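Lysosome-associated membrane glycoprotein 2 (Mus musculus, PDB 5GV3) inhibits the lysosomal proton channel TMEM175 directly, helping lysosomes to acidify, and takes part in lysosome biogenesis and autophagy as a heavily glycosylated membrane protein. Local coordinates at residues 20-24 against 35-40; 24-29 against 97-103; 86-90 against 135-140. All coordinates share one frame. Residues are numbered along the deposited sequence.

Contact 1. Residues 20-24 against 35-40; sequences MNFTI and TITIAV. With NAG (2-acetamido-2-deoxy-beta-D-glucopyranose), chain M.
Residues 20-24 and 35-39 run as extended antiparallel strands, axes 4.5 Å apart at 166°, in the register N21-A39, F22-I38, T23-T37, I24-I36. The F22-I38 and I24-I36 pairs are hydrogen-bonded: F22 N to I38 O 3.0 Å, I38 N to F22 O 2.8 Å, I24 N to I36 O 2.7 Å and I36 N to I24 O 2.9 Å. A weak bond from V40 N to M20 O, 3.3 Å, follows, and a water joins M20 N (3.1 Å) to V40 O (2.6 Å). These are the arms of a beta hairpin, strands 11-28 and 32-39, in the membrane-distal luminal domain. On the face of N21, T23, T37 and A39, both threonines take the m rotamer and their OG1 atoms share a 3.0 Å hydrogen bond; N21 (chi1 p) is N-glycosylated, ND2 to sugar C1 1.4 Å, and T37 CG2 lies 3.5 Å from sugar C8. On the other face, I24 CD1 meets I38 CD1 at 4.1 Å and F22 CE2 meets V40 CG2 at 3.8 Å, near W70 and L88.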
loop_
_atom_site.group_PDB
_atom_site.type_symbol
_atom_site.label_atom_id
_atom_site.label_comp_id
_atom_site.label_asym_id
_atom_site.label_seq_id
_atom_site.Cartn_x
_atom_site.Cartn_y
_atom_site.Cartn_z
ATOM N N MET A 20 2.607 6.451 2.634
ATOM C CA MET A 20 3.320 5.998 1.431
ATOM C C MET A 20 3.455 7.066 0.365
ATOM O O MET A 20 2.619 7.960 0.263
ATOM C CB MET A 20 2.620 4.760 0.853
ATOM C CG MET A 20 1.130 4.956 0.543
ATOM S SD MET A 20 0.324 3.622 -0.401
ATOM C CE MET A 20 0.849 2.210 0.465
ATOM N N ASN A 21 4.544 7.002 -0.392
ATOM C CA ASN A 21 4.665 7.835 -1.576
ATOM C C ASN A 21 5.361 7.035 -2.683
ATOM O O ASN A 21 5.977 5.983 -2.425
ATOM C CB ASN A 21 5.304 9.223 -1.273
ATOM C CG ASN A 21 6.767 9.187 -0.855
ATOM O OD1 ASN A 21 7.504 8.237 -1.107
ATOM N ND2 ASN A 21 7.194 10.290 -0.214
ATOM N N PHE A 22 5.180 7.492 -3.919
ATOM C CA PHE A 22 5.660 6.778 -5.099
ATOM C C PHE A 22 6.416 7.695 -6.034
ATOM O O PHE A 22 5.889 8.699 -6.502
ATOM C CB PHE A 22 4.483 6.158 -5.853
ATOM C CG PHE A 22 3.667 5.215 -5.019
ATOM C CD1 PHE A 22 4.171 3.985 -4.649
ATOM C CD2 PHE A 22 2.408 5.578 -4.578
ATOM C CE1 PHE A 22 3.423 3.123 -3.868
ATOM C CE2 PHE A 22 1.654 4.725 -3.794
ATOM C CZ PHE A 22 2.158 3.498 -3.437
ATOM N N THR A 23 7.668 7.351 -6.294
ATOM C CA THR A 23 8.475 8.122 -7.219
ATOM C C THR A 23 8.434 7.434 -8.579
ATOM O O THR A 23 8.959 6.335 -8.742
ATOM C CB THR A 23 9.914 8.265 -6.713
ATOM O OG1 THR A 23 9.895 8.810 -5.390
ATOM C CG2 THR A 23 10.708 9.198 -7.604
ATOM N N ILE A 24 7.767 8.071 -9.538
ATOM C CA ILE A 24 7.535 7.461 -10.845
ATOM C C ILE A 24 8.280 8.178 -11.970
ATOM O O ILE A 24 8.191 9.401 -12.113
ATOM C CB ILE A 24 6.034 7.437 -11.197
ATOM C CG1 ILE A 24 5.246 6.714 -10.103
ATOM C CG2 ILE A 24 5.811 6.772 -12.573
ATOM C CD1 ILE A 24 3.750 6.765 -10.293
ATOM N N THR A 35 10.662 12.421 -13.873
ATOM C CA THR A 35 10.504 11.747 -12.594
ATOM C C THR A 35 9.693 12.628 -11.649
ATOM O O THR A 35 10.022 13.805 -11.446
ATOM C CB THR A 35 11.857 11.432 -11.947
ATOM O OG1 THR A 35 12.627 10.593 -12.810
ATOM C CG2 THR A 35 11.656 10.731 -10.608
ATOM N N ILE A 36 8.623 12.068 -11.095
ATOM C CA ILE A 36 7.788 12.778 -10.128
ATOM C C ILE A 36 7.556 11.941 -8.870
ATOM O O ILE A 36 7.669 10.719 -8.899
ATOM C CB ILE A 36 6.426 13.174 -10.739
ATOM C CG1 ILE A 36 5.701 11.948 -11.282
ATOM C CG2 ILE A 36 6.621 14.154 -11.881
ATOM C CD1 ILE A 36 4.615 11.417 -10.397
ATOM N N THR A 37 7.253 12.608 -7.761
ATOM C CA THR A 37 6.895 11.905 -6.531
ATOM C C THR A 37 5.448 12.205 -6.161
ATOM O O THR A 37 5.040 13.361 -6.083
ATOM C CB THR A 37 7.821 12.277 -5.360
ATOM O OG1 THR A 37 9.125 11.738 -5.608
ATOM C CG2 THR A 37 7.301 11.696 -4.051
ATOM N N ILE A 38 4.670 11.150 -5.960
ATOM C CA ILE A 38 3.286 11.282 -5.530
ATOM C C ILE A 38 3.134 10.896 -4.069
ATOM O O ILE A 38 3.222 9.717 -3.729
ATOM C CB ILE A 38 2.344 10.394 -6.344
ATOM C CG1 ILE A 38 2.440 10.714 -7.829
ATOM C CG2 ILE A 38 0.914 10.546 -5.851
ATOM C CD1 ILE A 38 1.581 9.809 -8.681
ATOM N N ALA A 39 2.909 11.874 -3.203
ATOM C CA ALA A 39 2.551 11.565 -1.824
ATOM C C ALA A 39 1.055 11.315 -1.767
ATOM O O ALA A 39 0.262 12.141 -2.206
ATOM C CB ALA A 39 2.953 12.694 -0.889
ATOM N N VAL A 40 0.670 10.157 -1.252
ATOM C CA VAL A 40 -0.734 9.796 -1.171
ATOM C C VAL A 40 -1.318 10.480 0.047
ATOM O O VAL A 40 -0.960 10.143 1.176
ATOM C CB VAL A 40 -0.926 8.261 -1.076
ATOM C CG1 VAL A 40 -2.393 7.909 -0.927
ATOM C CG2 VAL A 40 -0.330 7.578 -2.303
HETATM C C1 NAG M . 8.524 10.550 0.295
HETATM C C2 NAG M . 8.751 12.035 0.607
HETATM C C3 NAG M . 10.173 12.255 1.115
HETATM C C4 NAG M . 10.471 11.319 2.280
HETATM C C5 NAG M . 10.168 9.873 1.897
HETATM C C6 NAG M . 10.317 8.917 3.056
HETATM C C7 NAG M . 7.470 13.735 -0.624
HETATM C C8 NAG M . 7.347 14.514 -1.902
HETATM N N2 NAG M . 8.490 12.869 -0.558
HETATM O O3 NAG M . 10.332 13.607 1.528
HETATM O O4 NAG M . 11.839 11.439 2.658
HETATM O O5 NAG M . 8.807 9.769 1.458
HETATM O O6 NAG M . 9.314 9.163 4.030
HETATM O O7 NAG M . 6.682 13.882 0.305
HETATM O O HOH W 1 0.527 8.715 2.726
#

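Contact 2. Residues 24-29 against 97-103. With NAG (2-acetamido-2-deoxy-beta-D-glucopyranose), chain P.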
loop_
_atom_site.group_PDB
_atom_site.type_symbol
_atom_site.label_atom_id
_atom_site.label_comp_id
_atom_site.label_asym_id
_atom_site.label_seq_id
_atom_site.Cartn_x
_atom_site.Cartn_y
_atom_site.Cartn_z
ATOM N N ILE A 24 7.767 8.071 -9.538
ATOM C CA ILE A 24 7.535 7.461 -10.845
ATOM C C ILE A 24 8.280 8.178 -11.970
ATOM O O ILE A 24 8.191 9.401 -12.113
ATOM C CB ILE A 24 6.034 7.437 -11.197
ATOM C CG1 ILE A 24 5.246 6.714 -10.103
ATOM C CG2 ILE A 24 5.811 6.772 -12.573
ATOM C CD1 ILE A 24 3.750 6.765 -10.293
ATOM N N THR A 25 9.029 7.409 -12.753
ATOM C CA THR A 25 9.670 7.933 -13.953
ATOM C C THR A 25 8.866 7.500 -15.170
ATOM O O THR A 25 8.604 6.316 -15.349
ATOM C CB THR A 25 11.125 7.443 -14.095
ATOM O OG1 THR A 25 11.868 7.780 -12.919
ATOM C CG2 THR A 25 11.793 8.095 -15.314
ATOM N N TYR A 26 8.473 8.459 -16.000
ATOM C CA TYR A 26 7.736 8.139 -17.218
ATOM C C TYR A 26 8.338 8.845 -18.429
ATOM O O TYR A 26 8.995 9.875 -18.293
ATOM C CB TYR A 26 6.263 8.505 -17.059
ATOM C CG TYR A 26 6.005 9.969 -16.792
ATOM C CD1 TYR A 26 6.134 10.495 -15.512
ATOM C CD2 TYR A 26 5.587 10.814 -17.807
ATOM C CE1 TYR A 26 5.890 11.834 -15.260
ATOM C CE2 TYR A 26 5.331 12.152 -17.560
ATOM C CZ TYR A 26 5.485 12.655 -16.286
ATOM O OH TYR A 26 5.233 13.989 -16.041
ATOM N N GLU A 27 8.090 8.303 -19.617
ATOM C CA GLU A 27 8.658 8.878 -20.829
ATOM C C GLU A 27 7.906 10.130 -21.263
ATOM O O GLU A 27 6.674 10.173 -21.275
ATOM C CB GLU A 27 8.656 7.855 -21.976
ATOM C CG GLU A 27 9.231 8.408 -23.278
ATOM C CD GLU A 27 9.247 7.396 -24.413
ATOM O OE1 GLU A 27 8.809 6.246 -24.207
ATOM O OE2 GLU A 27 9.714 7.757 -25.514
ATOM N N THR A 28 8.683 11.161 -21.565
ATOM C CA THR A 28 8.197 12.452 -22.046
ATOM C C THR A 28 8.691 12.737 -23.475
ATOM O O THR A 28 9.490 11.975 -24.021
ATOM C CB THR A 28 8.594 13.574 -21.084
ATOM O OG1 THR A 28 9.983 13.442 -20.755
ATOM C CG2 THR A 28 7.809 13.435 -19.796
ATOM N N THR A 29 8.197 13.817 -24.079
ATOM C CA THR A 29 8.446 14.121 -25.494
ATOM C C THR A 29 9.917 14.370 -25.887
ATOM O O THR A 29 10.743 14.783 -25.065
ATOM C CB THR A 29 7.631 15.352 -25.938
ATOM O OG1 THR A 29 7.716 15.499 -27.360
ATOM C CG2 THR A 29 8.140 16.616 -25.253
ATOM N N VAL A 97 -1.080 14.864 -13.061
ATOM C CA VAL A 97 0.111 14.432 -12.333
ATOM C C VAL A 97 1.209 13.966 -13.296
ATOM O O VAL A 97 2.391 13.994 -12.953
ATOM C CB VAL A 97 -0.233 13.327 -11.303
ATOM C CG1 VAL A 97 -0.879 12.175 -11.977
ATOM C CG2 VAL A 97 1.005 12.882 -10.517
ATOM N N PHE A 98 0.824 13.537 -14.501
ATOM C CA PHE A 98 1.818 13.132 -15.500
ATOM C C PHE A 98 1.776 14.012 -16.760
ATOM O O PHE A 98 1.407 13.541 -17.845
ATOM C CB PHE A 98 1.612 11.664 -15.900
ATOM C CG PHE A 98 1.630 10.703 -14.737
ATOM C CD1 PHE A 98 2.818 10.373 -14.112
ATOM C CD2 PHE A 98 0.461 10.117 -14.290
ATOM C CE1 PHE A 98 2.836 9.489 -13.049
ATOM C CE2 PHE A 98 0.472 9.227 -13.225
ATOM C CZ PHE A 98 1.664 8.917 -12.605
ATOM N N PRO A 99 2.171 15.290 -16.630
ATOM C CA PRO A 99 2.139 16.182 -17.796
ATOM C C PRO A 99 3.254 15.871 -18.793
ATOM O O PRO A 99 4.409 15.714 -18.390
ATOM C CB PRO A 99 2.332 17.569 -17.179
ATOM C CG PRO A 99 3.158 17.313 -15.963
ATOM C CD PRO A 99 2.706 15.970 -15.436
ATOM N N GLY A 100 2.915 15.798 -20.074
ATOM C CA GLY A 100 3.917 15.584 -21.103
ATOM C C GLY A 100 4.234 14.122 -21.350
ATOM O O GLY A 100 5.230 13.801 -21.997
ATOM N N ALA A 101 3.409 13.235 -20.802
ATOM C CA ALA A 101 3.618 11.801 -20.972
ATOM C C ALA A 101 3.387 11.359 -22.413
ATOM O O ALA A 101 2.418 11.757 -23.055
ATOM C CB ALA A 101 2.711 11.015 -20.036
ATOM N N VAL A 102 4.265 10.493 -22.899
ATOM C CA VAL A 102 4.125 9.928 -24.235
ATOM C C VAL A 102 3.189 8.721 -24.205
ATOM O O VAL A 102 2.298 8.589 -25.046
ATOM C CB VAL A 102 5.493 9.555 -24.811
ATOM C CG1 VAL A 102 5.331 8.704 -26.059
ATOM C CG2 VAL A 102 6.273 10.830 -25.118
ATOM N N ALA A 103 3.395 7.840 -23.231
ATOM C CA ALA A 103 2.595 6.625 -23.126
ATOM C C ALA A 103 1.220 6.981 -22.569
ATOM O O ALA A 103 1.084 7.865 -21.726
ATOM C CB ALA A 103 3.282 5.589 -22.249
HETATM C C1 NAG P . 12.904 7.062 -20.796
HETATM C C2 NAG P . 11.935 5.893 -20.623
HETATM C C3 NAG P . 12.178 4.826 -21.690
HETATM C C4 NAG P . 12.173 5.434 -23.083
HETATM C C5 NAG P . 13.184 6.571 -23.142
HETATM C C6 NAG P . 13.213 7.274 -24.480
HETATM C C7 NAG P . 11.253 5.634 -18.276
HETATM C C8 NAG P . 11.519 4.918 -16.989
HETATM N N2 NAG P . 12.054 5.312 -19.298
HETATM O O3 NAG P . 11.153 3.845 -21.592
HETATM O O4 NAG P . 12.520 4.442 -24.043
HETATM O O5 NAG P . 12.842 7.558 -22.157
HETATM O O6 NAG P . 13.791 8.564 -24.347
HETATM O O7 NAG P . 10.358 6.464 -18.385
HETATM O O HOH W 2 4.808 8.060 -20.878
#
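Y26 dominates this meeting of strand 11-28 with the loop between strands 81-91 and 106-117. Its chi1 of 61° (p) carries the ring over to the loop, where F98, in the m rotamer, turns its edge onto the tyrosine face. The stack is T-shaped: centroids 5.2 Å apart, planes at 85°, and Y26 CE1 3.6 Å from F98 CD1. F98 CB adds a CH-pi contact, 4.2 Å from the Y26 ring centroid and 18° off its normal. With chi1 m and chi2 t, I24 extends its CD1 to the edge of the F98 ring, 3.8 Å from CZ, while A101 CB sits 3.6 Å from Y26 CD2. At the far end of the tyrosine, OH donates to P99 O at 3.0 Å, inside the type II turn from F98 to A101. G100 takes the third position of that turn with positive phi (86°), where a CB would jam against the carbonyl O of P99. E27 has a fully extended chain, t at chi1 and chi2, with its CG 4.2 Å from V102 CB; V102, chi1 t, sets CG2 3.5 Å from T28 C. The backbone adds V102 N to E27 O, 2.9 Å, and a water donating to E27 O (2.8 Å) and accepting from A103 N (2.8 Å). T28 OG1 turns to T32 instead. Aromatic packing thus buries the body of Y26 while its hydroxyl is satisfied by a turn carbonyl; the loop, which has no regular helix or strand, meets the strand's end through aromatic and apolar packing plus two direct hydrogen bonds and a water bridge.

Contact 3. Residues 86-90 against 135-140. With NAG (2-acetamido-2-deoxy-beta-D-glucopyranose), chain M.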
loop_
_atom_site.group_PDB
_atom_site.type_symbol
_atom_site.label_atom_id
_atom_site.label_comp_id
_atom_site.label_asym_id
_atom_site.label_seq_id
_atom_site.Cartn_x
_atom_site.Cartn_y
_atom_site.Cartn_z
ATOM N N ILE A 86 1.472 -6.729 -3.465
ATOM C CA ILE A 86 1.380 -5.287 -3.450
ATOM C C ILE A 86 1.462 -4.808 -4.893
ATOM O O ILE A 86 2.411 -5.123 -5.608
ATOM C CB ILE A 86 2.489 -4.639 -2.613
ATOM C CG1 ILE A 86 2.425 -5.139 -1.170
ATOM C CG2 ILE A 86 2.374 -3.119 -2.659
ATOM C CD1 ILE A 86 3.581 -4.674 -0.313
ATOM N N VAL A 87 0.438 -4.085 -5.327
ATOM C CA VAL A 87 0.358 -3.635 -6.710
ATOM C C VAL A 87 0.029 -2.149 -6.798
ATOM O O VAL A 87 -0.887 -1.656 -6.136
ATOM C CB VAL A 87 -0.708 -4.424 -7.489
ATOM C CG1 VAL A 87 -0.901 -3.832 -8.869
ATOM C CG2 VAL A 87 -0.323 -5.891 -7.588
ATOM N N LEU A 88 0.785 -1.443 -7.628
ATOM C CA LEU A 88 0.519 -0.048 -7.935
ATOM C C LEU A 88 0.114 0.085 -9.397
ATOM O O LEU A 88 0.773 -0.462 -10.281
ATOM C CB LEU A 88 1.745 0.817 -7.652
ATOM C CG LEU A 88 1.629 2.303 -7.991
ATOM C CD1 LEU A 88 0.788 3.003 -6.950
ATOM C CD2 LEU A 88 3.005 2.943 -8.084
ATOM N N SER A 89 -0.983 0.790 -9.649
ATOM C CA SER A 89 -1.386 1.100 -11.017
ATOM C C SER A 89 -1.441 2.601 -11.198
ATOM O O SER A 89 -2.029 3.315 -10.383
ATOM C CB SER A 89 -2.738 0.477 -11.362
ATOM O OG SER A 89 -2.700 -0.926 -11.202
ATOM N N TYR A 90 -0.790 3.091 -12.242
ATOM C CA TYR A 90 -0.822 4.516 -12.516
ATOM C C TYR A 90 -1.177 4.798 -13.971
ATOM O O TYR A 90 -0.844 4.031 -14.873
ATOM C CB TYR A 90 0.496 5.191 -12.127
ATOM C CG TYR A 90 1.744 4.700 -12.820
ATOM C CD1 TYR A 90 2.432 3.592 -12.348
ATOM C CD2 TYR A 90 2.254 5.368 -13.926
ATOM C CE1 TYR A 90 3.587 3.155 -12.961
ATOM C CE2 TYR A 90 3.408 4.934 -14.555
ATOM C CZ TYR A 90 4.072 3.831 -14.067
ATOM O OH TYR A 90 5.220 3.400 -14.690
ATOM N N PRO A 135 10.153 1.272 -13.286
ATOM C CA PRO A 135 10.443 2.699 -13.107
ATOM C C PRO A 135 9.800 3.332 -11.878
ATOM O O PRO A 135 9.593 4.543 -11.875
ATOM C CB PRO A 135 9.844 3.318 -14.365
ATOM C CG PRO A 135 8.627 2.482 -14.608
ATOM C CD PRO A 135 8.975 1.075 -14.152
ATOM N N VAL A 136 9.501 2.544 -10.851
ATOM C CA VAL A 136 8.818 3.095 -9.684
ATOM C C VAL A 136 9.578 2.826 -8.387
ATOM O O VAL A 136 9.952 1.693 -8.098
ATOM C CB VAL A 136 7.396 2.516 -9.548
ATOM C CG1 VAL A 136 6.712 3.091 -8.328
ATOM C CG2 VAL A 136 6.570 2.803 -10.805
ATOM N N VAL A 137 9.826 3.879 -7.615
ATOM C CA VAL A 137 10.353 3.706 -6.267
ATOM C C VAL A 137 9.219 3.859 -5.250
ATOM O O VAL A 137 8.609 4.928 -5.149
ATOM C CB VAL A 137 11.479 4.709 -5.978
ATOM C CG1 VAL A 137 11.900 4.648 -4.512
ATOM C CG2 VAL A 137 12.666 4.439 -6.888
ATOM N N GLN A 138 8.932 2.787 -4.514
ATOM C CA GLN A 138 7.875 2.795 -3.510
ATOM C C GLN A 138 8.450 2.971 -2.109
ATOM O O GLN A 138 9.404 2.296 -1.730
ATOM C CB GLN A 138 7.060 1.501 -3.586
ATOM C CG GLN A 138 6.551 1.194 -4.987
ATOM C CD GLN A 138 5.797 -0.113 -5.078
ATOM O OE1 GLN A 138 5.601 -0.802 -4.078
ATOM N NE2 GLN A 138 5.369 -0.465 -6.287
ATOM N N LYS A 139 7.886 3.906 -1.352
ATOM C CA LYS A 139 8.300 4.106 0.034
ATOM C C LYS A 139 7.110 3.981 0.982
ATOM O O LYS A 139 6.051 4.562 0.748
ATOM C CB LYS A 139 8.984 5.465 0.206
ATOM C CG LYS A 139 10.363 5.556 -0.453
ATOM C CD LYS A 139 11.010 6.907 -0.180
ATOM C CE LYS A 139 12.405 7.006 -0.782
ATOM N NZ LYS A 139 13.326 6.027 -0.146
ATOM N N TYR A 140 7.294 3.198 2.041
ATOM C CA TYR A 140 6.263 2.961 3.054
ATOM C C TYR A 140 6.839 3.234 4.442
ATOM O O TYR A 140 7.979 2.859 4.712
ATOM C CB TYR A 140 5.749 1.517 2.993
ATOM C CG TYR A 140 5.330 1.049 1.618
ATOM C CD1 TYR A 140 4.045 1.262 1.158
ATOM C CD2 TYR A 140 6.224 0.397 0.774
ATOM C CE1 TYR A 140 3.654 0.837 -0.099
ATOM C CE2 TYR A 140 5.832 -0.036 -0.497
ATOM C CZ TYR A 140 4.538 0.193 -0.918
ATOM O OH TYR A 140 4.103 -0.208 -2.160
HETATM C C1 NAG M . 8.524 10.550 0.295
HETATM C C2 NAG M . 8.751 12.035 0.607
HETATM C C3 NAG M . 10.173 12.255 1.115
HETATM C C4 NAG M . 10.471 11.319 2.280
HETATM C C5 NAG M . 10.168 9.873 1.897
HETATM C C6 NAG M . 10.317 8.917 3.056
HETATM C C7 NAG M . 7.470 13.735 -0.624
HETATM C C8 NAG M . 7.347 14.514 -1.902
HETATM N N2 NAG M . 8.490 12.869 -0.558
HETATM O O3 NAG M . 10.332 13.607 1.528
HETATM O O4 NAG M . 11.839 11.439 2.658
HETATM O O5 NAG M . 8.807 9.769 1.458
HETATM O O6 NAG M . 9.314 9.163 4.030
HETATM O O7 NAG M . 6.682 13.882 0.305
HETATM O O HOH W 3 3.908 -3.011 -6.351
#
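Strand 86-90 meets 136-140 face to face, not edge to edge: the axes pass 10.3 Å apart at 125°, and no direct hydrogen bond crosses between the segments. I86 comes first, its CB directed at the other strand and its CG2 3.4 Å from Y140 OH and 4.2 Å from Q138 OE1. Its carbonyl is linked across the gap by a water that donates to I86 O (2.7 Å) and accepts from Q138 NE2 (2.9 Å). The other end of that amide, Q138 OE1, accepts a short bond from Y140 OH, 2.5 Å, and Y140 OH is also hydrogen-bonded to W70 NE1, so the polar groups here are paired within an otherwise apolar setting. V87 points away. L88, with chi1 t and chi2 p, lays CD2 3.7 Å from V136 CG1 and keeps CB 4.1 Å from Q138 NE2; F22 of strand 11-28 packs against it as well. S89 again faces the far side of its sheet. Y90 closes the row: chi1 p brings CE1 to 3.7 Å from V136 CG2 and OH to 3.5 Å from CG of P135, a proline preceded by a cis peptide bond. Inward I86, L88 and Y90 alternate with V87 and S89, and V136, Q138 and Y140 answer from across the gap, the pattern of two beta sheets packed face to face over a shared interior, consistent with the beta-prism fold described for LAMP-family luminal domains.

In the fold
From the N terminus, strand 11-28 supplies the first segment of contact 1 and, directly after it, that of contact 2, with I24 common to both. Contact 1 closes early, over the short hairpin turn. Contact 2 opens before that hairpin closes and spans 67 residues to the loop 97-103, so the two cross; contact 3 starts at 86-90, before contact 2 closes, and crosses it too, whereas contacts 1 and 3 follow in series. Strand 136-146 returns beside strand 11-28, with V137 N 2.8 Å from T23 O, putting contacts 1 and 3 on neighbouring strands. Contact 3 joins the domain's two sheets in its interior; contact 2 ties a connecting loop to one end.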